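Local coordinates for aminopeptidase-like protein (Chaetomium thermophilum, PDB 5JM6) that belongs to the M18 family of zinc metallopeptidases, assembles as a dodecamer, and probably removes residues from the amino-terminal ends of peptides, at residues A[167-172]-A[485-490]; A[173-178]-A[283-288]; A[134-139]-A[306-311]; A[202-207]-A[225-230]. One frame throughout, in Å; residues are numbered along the deposited sequence.

Overall arrangement
All four contacts are buried, so depth alone does not separate them; position relative to the zinc site and the subunit interface does. Contact 3 lies about 5 Å, centre to centre, from the middle of the chain and is sparse across its segments, its strongest bonds going to zinc. Contact 1 shares one of those zinc ions through His485, but is held mainly by isoleucine packing and a single direct hydrogen bond. Contacts 2 and 4 both reach the same antiparallel sheet: regular backbone pairing dominates the former, while the latter, about 27 Å from the chain centre, relies on apolar packing around a loose backbone link. Contacts 1, 2 and 4 also meet a second subunit.

Contact 1 (A[167-172]-A[485-490]). With ZN (zinc ion), chain G.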
loop_
_atom_site.group_PDB
_atom_site.type_symbol
_atom_site.label_atom_id
_atom_site.label_comp_id
_atom_site.label_asym_id
_atom_site.label_seq_id
_atom_site.Cartn_x
_atom_site.Cartn_y
_atom_site.Cartn_z
ATOM N N GLU A 167 -18.599 20.512 -10.027
ATOM C CA GLU A 167 -17.739 20.822 -11.159
ATOM C C GLU A 167 -18.434 21.619 -12.269
ATOM O O GLU A 167 -17.787 22.411 -12.948
ATOM C CB GLU A 167 -17.141 19.532 -11.729
ATOM C CG GLU A 167 -18.150 18.445 -12.058
ATOM C CD GLU A 167 -18.357 17.476 -10.909
ATOM O OE1 GLU A 167 -18.808 17.917 -9.832
ATOM O OE2 GLU A 167 -18.061 16.274 -11.079
ATOM N N THR A 168 -19.742 21.448 -12.442
ATOM C CA THR A 168 -20.422 22.132 -13.543
ATOM C C THR A 168 -20.537 23.648 -13.325
ATOM O O THR A 168 -20.912 24.375 -14.243
ATOM C CB THR A 168 -21.835 21.556 -13.794
ATOM O OG1 THR A 168 -22.707 21.900 -12.711
ATOM C CG2 THR A 168 -21.778 20.044 -13.944
ATOM N N TRP A 169 -20.199 24.118 -12.125
ATOM C CA TRP A 169 -20.308 25.542 -11.789
ATOM C C TRP A 169 -19.109 26.386 -12.231
ATOM O O TRP A 169 -19.175 27.615 -12.210
ATOM C CB TRP A 169 -20.517 25.712 -10.280
ATOM C CG TRP A 169 -21.947 25.577 -9.877
ATOM C CD1 TRP A 169 -22.675 24.426 -9.820
ATOM C CD2 TRP A 169 -22.835 26.633 -9.489
ATOM N NE1 TRP A 169 -23.960 24.697 -9.419
ATOM C CE2 TRP A 169 -24.085 26.045 -9.209
ATOM C CE3 TRP A 169 -22.695 28.019 -9.350
ATOM C CZ2 TRP A 169 -25.186 26.792 -8.797
ATOM C CZ3 TRP A 169 -23.791 28.759 -8.941
ATOM C CH2 TRP A 169 -25.020 28.144 -8.670
ATOM N N TRP A 170 -18.019 25.730 -12.623
ATOM C CA TRP A 170 -16.825 26.434 -13.087
ATOM C C TRP A 170 -17.043 27.077 -14.456
ATOM O O TRP A 170 -17.708 26.500 -15.315
ATOM C CB TRP A 170 -15.631 25.484 -13.179
ATOM C CG TRP A 170 -15.155 24.887 -11.888
ATOM C CD1 TRP A 170 -15.658 23.784 -11.266
ATOM C CD2 TRP A 170 -14.051 25.332 -11.085
ATOM N NE1 TRP A 170 -14.950 23.523 -10.118
ATOM C CE2 TRP A 170 -13.960 24.460 -9.982
ATOM C CE3 TRP A 170 -13.142 26.391 -11.183
ATOM C CZ2 TRP A 170 -12.994 24.608 -8.989
ATOM C CZ3 TRP A 170 -12.183 26.537 -10.195
ATOM C CH2 TRP A 170 -12.118 25.651 -9.112
ATOM N N ASP A 171 -16.454 28.255 -14.654
ATOM C CA ASP A 171 -16.512 28.968 -15.933
ATOM C C ASP A 171 -17.937 29.131 -16.462
ATOM O O ASP A 171 -18.196 28.925 -17.648
ATOM C CB ASP A 171 -15.653 28.259 -16.988
ATOM C CG ASP A 171 -14.182 28.198 -16.608
ATOM O OD1 ASP A 171 -13.498 27.248 -17.044
ATOM O OD2 ASP A 171 -13.706 29.096 -15.882
ATOM N N ARG A 172 -18.858 29.494 -15.578
ATOM C CA ARG A 172 -20.215 29.829 -15.988
ATOM C C ARG A 172 -20.437 31.318 -15.768
ATOM O O ARG A 172 -19.817 31.916 -14.887
ATOM C CB ARG A 172 -21.248 29.011 -15.208
ATOM C CG ARG A 172 -21.081 27.503 -15.323
ATOM C CD ARG A 172 -21.643 26.965 -16.631
ATOM N NE ARG A 172 -21.636 25.504 -16.653
ATOM C CZ ARG A 172 -22.064 24.766 -17.673
ATOM N NH1 ARG A 172 -22.538 25.348 -18.765
ATOM N NH2 ARG A 172 -22.021 23.444 -17.598
ATOM N N HIS A 485 -29.232 18.139 -10.694
ATOM C CA HIS A 485 -28.343 18.891 -9.797
ATOM C C HIS A 485 -27.179 19.575 -10.520
ATOM O O HIS A 485 -26.324 20.180 -9.877
ATOM C CB HIS A 485 -27.813 18.012 -8.657
ATOM C CG HIS A 485 -28.792 17.826 -7.539
ATOM N ND1 HIS A 485 -28.465 17.197 -6.357
ATOM C CD2 HIS A 485 -30.090 18.192 -7.423
ATOM C CE1 HIS A 485 -29.521 17.179 -5.564
ATOM N NE2 HIS A 485 -30.517 17.780 -6.185
ATOM N N SER A 486 -27.110 19.449 -11.841
ATOM C CA SER A 486 -26.183 20.285 -12.600
ATOM C C SER A 486 -26.627 21.742 -12.562
ATOM O O SER A 486 -27.799 22.037 -12.324
ATOM C CB SER A 486 -26.076 19.827 -14.054
ATOM O OG SER A 486 -25.379 20.791 -14.827
ATOM N N ILE A 487 -25.692 22.653 -12.807
ATOM C CA ILE A 487 -26.047 24.058 -12.928
ATOM C C ILE A 487 -26.865 24.264 -14.202
ATOM O O ILE A 487 -27.574 25.260 -14.333
ATOM C CB ILE A 487 -24.803 24.976 -12.944
ATOM C CG1 ILE A 487 -25.193 26.416 -12.606
ATOM C CG2 ILE A 487 -24.095 24.917 -14.290
ATOM C CD1 ILE A 487 -24.030 27.379 -12.615
ATOM N N ARG A 488 -26.720 23.350 -15.160
ATOM C CA ARG A 488 -27.573 23.340 -16.343
ATOM C C ARG A 488 -27.948 21.911 -16.756
ATOM O O ARG A 488 -27.091 21.141 -17.190
ATOM C CB ARG A 488 -26.865 24.069 -17.486
ATOM C CG ARG A 488 -27.740 24.387 -18.679
ATOM C CD ARG A 488 -27.030 25.346 -19.622
ATOM N NE ARG A 488 -27.851 25.687 -20.780
ATOM C CZ ARG A 488 -28.608 26.776 -20.870
ATOM N NH1 ARG A 488 -28.651 27.644 -19.868
ATOM N NH2 ARG A 488 -29.321 27.000 -21.965
ATOM N N ALA A 489 -29.235 21.585 -16.663
ATOM C CA ALA A 489 -29.740 20.244 -16.961
ATOM C C ALA A 489 -30.511 20.213 -18.279
ATOM O O ALA A 489 -30.527 21.197 -19.018
ATOM C CB ALA A 489 -30.617 19.743 -15.822
ATOM N N MET A 490 -31.127 19.073 -18.580
ATOM C CA MET A 490 -31.938 18.938 -19.787
ATOM C C MET A 490 -33.113 17.977 -19.609
ATOM O O MET A 490 -32.999 16.961 -18.923
ATOM C CB MET A 490 -31.069 18.470 -20.958
ATOM C CG MET A 490 -30.346 17.156 -20.701
ATOM S SD MET A 490 -29.375 16.564 -22.101
ATOM C CE MET A 490 -30.660 15.968 -23.193
HETATM ZN ZN ZN G . -32.344 18.248 -6.097
HETATM O O HOH W 1 -25.759 22.947 -9.028
#
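Thr168 accepts a nearly straight hydrogen bond from the backbone of Ile487, N to OG1 at 3.1 Å with 168° at the hydrogen; the same hydroxyl is also bonded to Asn166. Trp169 follows, and its indole lies under the isoleucine tip: CD1 of Ile487 stands 3.5 Å from the centroid of the six-membered ring, only 16° off the ring normal, a CH-pi contact over the face. At the ring's edge, NE1 donates to a water that in turn gives a hydrogen to the carbonyl O of His485, whose NE2 binds a zinc ion at 1.9 Å. The indole is thus linked to the backbone of a metal ligand. Asp171 is hydrogen-bonded to Ser486 of a second subunit, and Ser486 in turn to Asp171 of that subunit, bringing this loop pair to a subunit interface. Arg172 doubles back, bent at chi2 (-79°), and its NE donates in the guanidinium plane to Thr168 O at 2.8 Å. This bond fixes the group beside Ile487, whose CG2 comes within 3.5 Å of NE. Leu174 of strand 174-183 packs against both Trp169 and Ile487, while Ala489 starts strand 489-492, which pairs with strand 299-302.

Contact 2 (A[173-178]-A[283-288])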
loop_
_atom_site.group_PDB
_atom_site.type_symbol
_atom_site.label_atom_id
_atom_site.label_comp_id
_atom_site.label_asym_id
_atom_site.label_seq_id
_atom_site.Cartn_x
_atom_site.Cartn_y
_atom_site.Cartn_z
ATOM N N ASP A 173 -21.325 31.919 -16.555
ATOM C CA ASP A 173 -21.582 33.343 -16.408
ATOM C C ASP A 173 -22.655 33.502 -15.347
ATOM O O ASP A 173 -23.820 33.184 -15.576
ATOM C CB ASP A 173 -22.047 33.967 -17.729
ATOM C CG ASP A 173 -20.982 33.936 -18.811
ATOM O OD1 ASP A 173 -19.948 33.260 -18.627
ATOM O OD2 ASP A 173 -21.188 34.589 -19.856
ATOM N N LEU A 174 -22.265 34.031 -14.195
ATOM C CA LEU A 174 -23.160 34.056 -13.049
ATOM C C LEU A 174 -23.714 35.445 -12.815
ATOM O O LEU A 174 -22.994 36.440 -12.889
ATOM C CB LEU A 174 -22.444 33.565 -11.789
ATOM C CG LEU A 174 -21.731 32.215 -11.858
ATOM C CD1 LEU A 174 -20.968 31.959 -10.567
ATOM C CD2 LEU A 174 -22.713 31.086 -12.139
ATOM N N SER A 175 -25.008 35.504 -12.535
ATOM C CA SER A 175 -25.634 36.750 -12.145
ATOM C C SER A 175 -26.073 36.618 -10.695
ATOM O O SER A 175 -25.883 35.569 -10.075
ATOM C CB SER A 175 -26.816 37.081 -13.057
ATOM O OG SER A 175 -27.187 38.443 -12.936
ATOM N N VAL A 176 -26.653 37.680 -10.153
ATOM C CA VAL A 176 -27.064 37.684 -8.759
ATOM C C VAL A 176 -28.508 38.162 -8.660
ATOM O O VAL A 176 -28.971 38.951 -9.485
ATOM C CB VAL A 176 -26.126 38.571 -7.899
ATOM C CG1 VAL A 176 -26.253 40.036 -8.288
ATOM C CG2 VAL A 176 -26.398 38.374 -6.413
ATOM N N GLY A 177 -29.225 37.654 -7.666
ATOM C CA GLY A 177 -30.608 38.030 -7.458
ATOM C C GLY A 177 -31.102 37.534 -6.119
ATOM O O GLY A 177 -30.419 36.774 -5.434
ATOM N N GLY A 178 -32.288 37.984 -5.734
ATOM C CA GLY A 178 -32.854 37.584 -4.466
ATOM C C GLY A 178 -33.742 38.673 -3.913
ATOM O O GLY A 178 -34.288 39.489 -4.655
ATOM N N GLU A 283 -28.341 35.249 -4.103
ATOM C CA GLU A 283 -27.653 34.046 -4.537
ATOM C C GLU A 283 -27.106 34.228 -5.943
ATOM O O GLU A 283 -27.485 35.160 -6.652
ATOM C CB GLU A 283 -28.594 32.841 -4.484
ATOM C CG GLU A 283 -29.875 33.034 -5.275
ATOM C CD GLU A 283 -30.899 31.949 -5.004
ATOM O OE1 GLU A 283 -31.242 31.735 -3.822
ATOM O OE2 GLU A 283 -31.359 31.312 -5.974
ATOM N N LEU A 284 -26.204 33.339 -6.334
ATOM C CA LEU A 284 -25.689 33.332 -7.691
ATOM C C LEU A 284 -26.445 32.299 -8.514
ATOM O O LEU A 284 -26.733 31.203 -8.036
ATOM C CB LEU A 284 -24.188 33.044 -7.700
ATOM C CG LEU A 284 -23.349 34.025 -6.878
ATOM C CD1 LEU A 284 -21.872 33.676 -6.946
ATOM C CD2 LEU A 284 -23.592 35.453 -7.345
ATOM N N PHE A 285 -26.788 32.664 -9.742
ATOM C CA PHE A 285 -27.438 31.734 -10.653
ATOM C C PHE A 285 -26.845 31.890 -12.043
ATOM O O PHE A 285 -26.200 32.893 -12.344
ATOM C CB PHE A 285 -28.953 31.956 -10.685
ATOM C CG PHE A 285 -29.360 33.346 -11.093
ATOM C CD1 PHE A 285 -29.517 34.341 -10.142
ATOM C CD2 PHE A 285 -29.594 33.653 -12.423
ATOM C CE1 PHE A 285 -29.895 35.619 -10.513
ATOM C CE2 PHE A 285 -29.972 34.929 -12.799
ATOM C CZ PHE A 285 -30.121 35.912 -11.842
ATOM N N ASP A 286 -27.063 30.893 -12.890
ATOM C CA ASP A 286 -26.516 30.922 -14.237
ATOM C C ASP A 286 -27.304 31.897 -15.108
ATOM O O ASP A 286 -28.524 31.785 -15.241
ATOM C CB ASP A 286 -26.522 29.516 -14.841
ATOM C CG ASP A 286 -25.936 29.474 -16.238
ATOM O OD1 ASP A 286 -25.199 30.412 -16.617
ATOM O OD2 ASP A 286 -26.208 28.490 -16.957
ATOM N N ALA A 287 -26.590 32.853 -15.695
ATOM C CA ALA A 287 -27.204 33.915 -16.487
ATOM C C ALA A 287 -27.723 33.424 -17.831
ATOM O O ALA A 287 -28.493 34.119 -18.493
ATOM C CB ALA A 287 -26.209 35.046 -16.704
ATOM N N GLN A 288 -27.294 32.240 -18.245
ATOM C CA GLN A 288 -27.670 31.746 -19.559
ATOM C C GLN A 288 -29.153 31.400 -19.595
ATOM O O GLN A 288 -29.641 30.659 -18.742
ATOM C CB GLN A 288 -26.824 30.535 -19.940
ATOM C CG GLN A 288 -26.871 30.209 -21.416
ATOM C CD GLN A 288 -25.897 29.119 -21.796
ATOM O OE1 GLN A 288 -25.291 28.486 -20.933
ATOM N NE2 GLN A 288 -25.736 28.896 -23.093
#
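Glu283 and Gly177 form a hydrogen-bonded antiparallel pair, with Glu283 N reaching Gly177 O at 2.9 Å and Gly177 N returning a bond to Glu283 O at 3.2 Å. One residue on, Leu284 shares a face of the sheet with Val176: its CD2 lies 4.1 Å from Val176 CB, while its other methyl, CD1, meets CD1 of Leu174 with the two side chains crossing at about a right angle. Phe285 pairs with Ser175 through two backbone bonds, N to O in each direction. Its chi1 of 58° sets CG between the backbone N and the carbonyl carbon and carries the ring over the partner strand. There the carbonyl group of Ser175 lies over one ring face, offset toward the rim, CZ lies 3.7 Å from Ser175 CB, and the edge is turned to CA of Gly177, where the glycine puts no side chain in the ring's way. These two strands are neighbours in the six-stranded antiparallel sheet of the domain that M18 enzymes carry beside their metallopeptidase core; strand 190-196 continues it beyond 174-183, and strand 139-141 beyond 277-286. The Ser175 hydroxyl has the carbonyls of Val197 and Trp199 within hydrogen-bonding distance, sharing its one proton. Past Asp286 the pairing ends with Ala287 N donating to Asp173 O at 2.8 Å, 167° at the hydrogen. Asp173's carboxylate forms a salt bridge with Arg488 of the second subunit.

Contact 3 (A[134-139]-A[306-311]). With ZN (zinc ion), chain G; ZN (zinc ion), chain H.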
loop_
_atom_site.group_PDB
_atom_site.type_symbol
_atom_site.label_atom_id
_atom_site.label_comp_id
_atom_site.label_asym_id
_atom_site.label_seq_id
_atom_site.Cartn_x
_atom_site.Cartn_y
_atom_site.Cartn_z
ATOM N N ILE A 134 -39.817 24.274 -4.812
ATOM C CA ILE A 134 -39.298 25.280 -5.736
ATOM C C ILE A 134 -37.908 25.842 -5.410
ATOM O O ILE A 134 -37.461 26.788 -6.058
ATOM C CB ILE A 134 -40.289 26.438 -5.890
ATOM C CG1 ILE A 134 -40.748 26.948 -4.530
ATOM C CG2 ILE A 134 -41.492 25.979 -6.697
ATOM C CD1 ILE A 134 -41.586 28.197 -4.631
ATOM N N ASP A 135 -37.246 25.318 -4.384
ATOM C CA ASP A 135 -35.845 25.668 -4.173
ATOM C C ASP A 135 -34.981 24.874 -5.146
ATOM O O ASP A 135 -35.375 23.802 -5.602
ATOM C CB ASP A 135 -35.405 25.393 -2.737
ATOM C CG ASP A 135 -35.262 23.915 -2.450
ATOM O OD1 ASP A 135 -36.219 23.162 -2.726
ATOM O OD2 ASP A 135 -34.189 23.506 -1.960
ATOM N N ALA A 136 -33.791 25.383 -5.437
ATOM C CA ALA A 136 -32.856 24.719 -6.332
ATOM C C ALA A 136 -31.450 24.880 -5.792
ATOM O O ALA A 136 -31.199 25.781 -5.017
ATOM C CB ALA A 136 -32.956 25.306 -7.722
ATOM N N LEU A 137 -30.527 24.019 -6.196
ATOM C CA LEU A 137 -29.164 24.144 -5.712
ATOM C C LEU A 137 -28.679 25.499 -6.168
ATOM O O LEU A 137 -28.832 25.854 -7.323
ATOM C CB LEU A 137 -28.282 23.047 -6.296
ATOM C CG LEU A 137 -28.283 21.713 -5.559
ATOM C CD1 LEU A 137 -29.652 21.069 -5.661
ATOM C CD2 LEU A 137 -27.234 20.802 -6.158
ATOM N N THR A 138 -28.081 26.251 -5.257
ATOM C CA THR A 138 -27.632 27.607 -5.548
ATOM C C THR A 138 -26.573 28.045 -4.538
ATOM O O THR A 138 -26.364 27.377 -3.528
ATOM C CB THR A 138 -28.817 28.599 -5.552
ATOM O OG1 THR A 138 -28.417 29.832 -6.163
ATOM C CG2 THR A 138 -29.318 28.856 -4.139
ATOM N N ALA A 139 -25.878 29.139 -4.832
ATOM C CA ALA A 139 -24.819 29.627 -3.951
ATOM C C ALA A 139 -25.192 30.961 -3.315
ATOM O O ALA A 139 -25.233 31.988 -3.989
ATOM C CB ALA A 139 -23.514 29.755 -4.719
ATOM N N ASP A 306 -34.200 20.952 -11.007
ATOM C CA ASP A 306 -34.609 20.038 -9.943
ATOM C C ASP A 306 -35.746 20.769 -9.243
ATOM O O ASP A 306 -35.577 21.694 -8.441
ATOM C CB ASP A 306 -33.457 19.681 -8.975
ATOM C CG ASP A 306 -33.861 18.628 -7.916
ATOM O OD1 ASP A 306 -34.967 18.720 -7.349
ATOM O OD2 ASP A 306 -33.083 17.686 -7.656
ATOM N N ASP A 307 -36.905 20.232 -9.615
ATOM C CA ASP A 307 -38.297 20.581 -9.313
ATOM C C ASP A 307 -38.937 21.924 -9.664
ATOM O O ASP A 307 -40.148 22.034 -9.501
ATOM C CB ASP A 307 -38.610 20.309 -7.863
ATOM C CG ASP A 307 -39.587 19.167 -7.728
ATOM O OD1 ASP A 307 -39.854 18.531 -8.769
ATOM O OD2 ASP A 307 -40.123 18.927 -6.633
ATOM N N LYS A 308 -38.222 22.923 -10.164
ATOM C CA LYS A 308 -38.971 24.034 -10.748
ATOM C C LYS A 308 -39.831 23.479 -11.895
ATOM O O LYS A 308 -40.913 23.991 -12.168
ATOM C CB LYS A 308 -38.051 25.157 -11.231
ATOM C CG LYS A 308 -37.692 26.175 -10.149
ATOM C CD LYS A 308 -36.591 27.111 -10.629
ATOM C CE LYS A 308 -36.460 28.345 -9.750
ATOM N NZ LYS A 308 -35.595 28.137 -8.557
ATOM N N LEU A 309 -39.363 22.400 -12.521
ATOM C CA LEU A 309 -40.102 21.737 -13.597
ATOM C C LEU A 309 -41.397 21.063 -13.125
ATOM O O LEU A 309 -42.466 21.347 -13.663
ATOM C CB LEU A 309 -39.206 20.711 -14.297
ATOM C CG LEU A 309 -39.835 19.806 -15.363
ATOM C CD1 LEU A 309 -40.622 20.605 -16.390
ATOM C CD2 LEU A 309 -38.762 18.988 -16.058
ATOM N N CYS A 310 -41.315 20.170 -12.140
ATOM C CA CYS A 310 -42.523 19.500 -11.658
ATOM C C CYS A 310 -43.452 20.483 -10.956
ATOM O O CYS A 310 -44.674 20.371 -11.055
ATOM C CB CYS A 310 -42.183 18.346 -10.712
ATOM S SG CYS A 310 -41.500 16.875 -11.511
ATOM N N SER A 311 -42.872 21.449 -10.251
ATOM C CA SER A 311 -43.668 22.459 -9.565
ATOM C C SER A 311 -44.439 23.324 -10.552
ATOM O O SER A 311 -45.635 23.555 -10.377
ATOM C CB SER A 311 -42.782 23.339 -8.684
ATOM O OG SER A 311 -42.297 22.614 -7.568
HETATM ZN ZN ZN G . -32.344 18.248 -6.097
HETATM ZN ZN ZN H . -36.078 17.554 -6.213
#
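Asp306, whose backbone O comes within 3.5 Å of Asp135 O without bonding to it, is the bridge between two zinc ions. Each carboxylate oxygen takes one metal: OD2 binds the first zinc ion at 1.8 Å and OD1 the second at 2.0 Å, and CG, anti to the backbone N (chi1 -175°), aims the group at the metals. Glu340 and His485 are further ligands of the first ion; His133 and Asp391 serve the second. This is consistent with the two-zinc active site of M18 aminopeptidases, with the bridging aspartate on the segment that runs into the helix carrying Lys308 and Ser311, and the loop 134-138 leaving strand 127-133 of the central mixed sheet. Asp135 is a second-shell residue here: its OD1 is hydrogen-bonded to ND1 of the zinc ligand His133 and to the backbone N of Glu339, and its OD2 to Tyr161, so the histidine ring is held from behind. Leu137 comes near the metal too, its CD1 lying 3.9 Å from the first zinc ion. Farther into the helix, the extended chain of Lys308 runs along the loop and turns at chi4 (85°), bringing NZ to the carbonyl O of Ile134 in a weak bond of 3.4 Å and to within 4.0 Å of Ala136 CB. One helical turn past Asp307, Ser311 sets its CB 3.5 Å from CG2 of Ile134. The side chain of Ile134 also packs on Val68, Val71 and Val72 of helix 68-81.

Contact 4 (A[202-207]-A[225-230]); sequences ARIPTL and MVPVIG
A classic beta bulge at Ile229 and Gly230, both set against Val154, marks strand 228-231, the outermost strand of the six-stranded antiparallel sheet within this chain, and the loop 202-207 lies along the approach to it. The backbone link is lopsided. Val228 N donates to Arg203 O at 2.7 Å with 154° at the hydrogen, whereas the return bond from Arg203 N to Val228 O is weak, 3.2 Å long and bent to 129°. Arg203 O also receives a CA-H...O contact from Pro227 CA at 3.3 Å. Apolar side chains carry the rest. Ile204 forks: CG2, anti to the backbone N, touches Met225 CB at 3.7 Å, while CG1 lies alongside the proline, 4.0 Å from Pro227 CG and pointing the same way. Ala202 offers its single methyl to two neighbours, CB standing 4.3 Å from Pro227 CB and 4.2 Å from Ile229 CG2. A second subunit also reaches this contact, where Pro205 O is hydrogen-bonded to His397 and Val226 O to Asn399 of that subunit. Within the chain, Ile229 pairs by backbone with Val154 of strand 153-160, and Ala202 with Leu174, whose side chain also packs on Ile204. The contact thus joins strand 228-231 to the loop after strand 190-196, beside strand 174-183, which is not a neighbour of 228-231 in the sheet.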
loop_
_atom_site.group_PDB
_atom_site.type_symbol
_atom_site.label_atom_id
_atom_site.label_comp_id
_atom_site.label_asym_id
_atom_site.label_seq_id
_atom_site.Cartn_x
_atom_site.Cartn_y
_atom_site.Cartn_z
ATOM N N ALA A 202 -20.587 37.646 -11.933
ATOM C CA ALA A 202 -19.713 36.769 -11.160
ATOM C C ALA A 202 -19.241 35.589 -11.978
ATOM O O ALA A 202 -19.886 35.183 -12.944
ATOM C CB ALA A 202 -20.418 36.283 -9.902
ATOM N N ARG A 203 -18.076 35.075 -11.610
ATOM C CA ARG A 203 -17.515 33.937 -12.303
ATOM C C ARG A 203 -16.550 33.158 -11.415
ATOM O O ARG A 203 -15.781 33.754 -10.659
ATOM C CB ARG A 203 -16.833 34.435 -13.571
ATOM C CG ARG A 203 -15.907 33.471 -14.231
ATOM C CD ARG A 203 -15.703 33.906 -15.655
ATOM N NE ARG A 203 -16.497 33.124 -16.587
ATOM C CZ ARG A 203 -15.975 32.201 -17.383
ATOM N NH1 ARG A 203 -14.672 31.972 -17.347
ATOM N NH2 ARG A 203 -16.746 31.516 -18.213
ATOM N N ILE A 204 -16.574 31.833 -11.520
ATOM C CA ILE A 204 -15.596 31.011 -10.824
ATOM C C ILE A 204 -14.654 30.431 -11.873
ATOM O O ILE A 204 -14.996 29.468 -12.558
ATOM C CB ILE A 204 -16.288 29.891 -10.020
ATOM C CG1 ILE A 204 -17.294 30.499 -9.036
ATOM C CG2 ILE A 204 -15.269 29.031 -9.295
ATOM C CD1 ILE A 204 -18.330 29.523 -8.527
ATOM N N PRO A 205 -13.458 31.029 -12.005
ATOM C CA PRO A 205 -12.524 30.645 -13.068
ATOM C C PRO A 205 -11.722 29.385 -12.783
ATOM O O PRO A 205 -11.158 29.243 -11.698
ATOM C CB PRO A 205 -11.598 31.854 -13.156
ATOM C CG PRO A 205 -11.560 32.382 -11.769
ATOM C CD PRO A 205 -12.914 32.105 -11.158
ATOM N N THR A 206 -11.606 28.520 -13.780
ATOM C CA THR A 206 -10.738 27.357 -13.683
ATOM C C THR A 206 -9.281 27.762 -13.847
ATOM O O THR A 206 -8.974 28.864 -14.302
ATOM C CB THR A 206 -11.084 26.288 -14.730
ATOM O OG1 THR A 206 -11.052 26.867 -16.036
ATOM C CG2 THR A 206 -12.459 25.727 -14.480
ATOM N N LEU A 207 -8.389 26.870 -13.441
ATOM C CA LEU A 207 -6.966 27.032 -13.691
ATOM C C LEU A 207 -6.601 26.317 -14.989
ATOM O O LEU A 207 -7.192 25.291 -15.318
ATOM C CB LEU A 207 -6.150 26.480 -12.523
ATOM C CG LEU A 207 -4.631 26.616 -12.595
ATOM C CD1 LEU A 207 -4.234 28.078 -12.546
ATOM C CD2 LEU A 207 -3.986 25.846 -11.457
ATOM N N MET A 225 -12.991 27.813 -5.059
ATOM C CA MET A 225 -14.073 28.427 -5.811
ATOM C C MET A 225 -14.594 29.647 -5.083
ATOM O O MET A 225 -15.629 29.599 -4.422
ATOM C CB MET A 225 -15.205 27.417 -6.003
ATOM C CG MET A 225 -14.732 26.029 -6.394
ATOM S SD MET A 225 -16.061 24.814 -6.432
ATOM C CE MET A 225 -16.818 25.180 -8.011
ATOM N N VAL A 226 -13.961 30.777 -5.349
ATOM C CA VAL A 226 -14.385 32.044 -4.796
ATOM C C VAL A 226 -14.675 32.888 -6.001
ATOM O O VAL A 226 -13.765 33.177 -6.774
ATOM C CB VAL A 226 -13.317 32.701 -3.906
ATOM C CG1 VAL A 226 -13.818 34.035 -3.376
ATOM C CG2 VAL A 226 -12.940 31.780 -2.760
ATOM N N PRO A 227 -15.941 33.262 -6.189
ATOM C CA PRO A 227 -16.299 33.991 -7.405
ATOM C C PRO A 227 -15.493 35.273 -7.576
ATOM O O PRO A 227 -15.007 35.855 -6.604
ATOM C CB PRO A 227 -17.783 34.297 -7.205
ATOM C CG PRO A 227 -18.260 33.237 -6.272
ATOM C CD PRO A 227 -17.113 32.977 -5.345
ATOM N N VAL A 228 -15.342 35.679 -8.829
ATOM C CA VAL A 228 -14.631 36.894 -9.190
ATOM C C VAL A 228 -15.631 37.889 -9.782
ATOM O O VAL A 228 -16.320 37.579 -10.753
ATOM C CB VAL A 228 -13.492 36.583 -10.181
ATOM C CG1 VAL A 228 -13.161 37.786 -11.009
ATOM C CG2 VAL A 228 -12.259 36.086 -9.435
ATOM N N ILE A 229 -15.793 39.034 -9.123
ATOM C CA ILE A 229 -16.778 40.030 -9.551
ATOM C C ILE A 229 -16.265 41.306 -10.240
ATOM O O ILE A 229 -17.070 42.129 -10.681
ATOM C CB ILE A 229 -17.638 40.448 -8.351
ATOM C CG1 ILE A 229 -16.800 41.212 -7.327
ATOM C CG2 ILE A 229 -18.267 39.218 -7.716
ATOM C CD1 ILE A 229 -17.550 41.542 -6.056
ATOM N N GLY A 230 -14.952 41.486 -10.336
ATOM C CA GLY A 230 -14.420 42.710 -10.911
ATOM C C GLY A 230 -12.921 42.856 -10.749
ATOM O O GLY A 230 -12.268 42.012 -10.140
#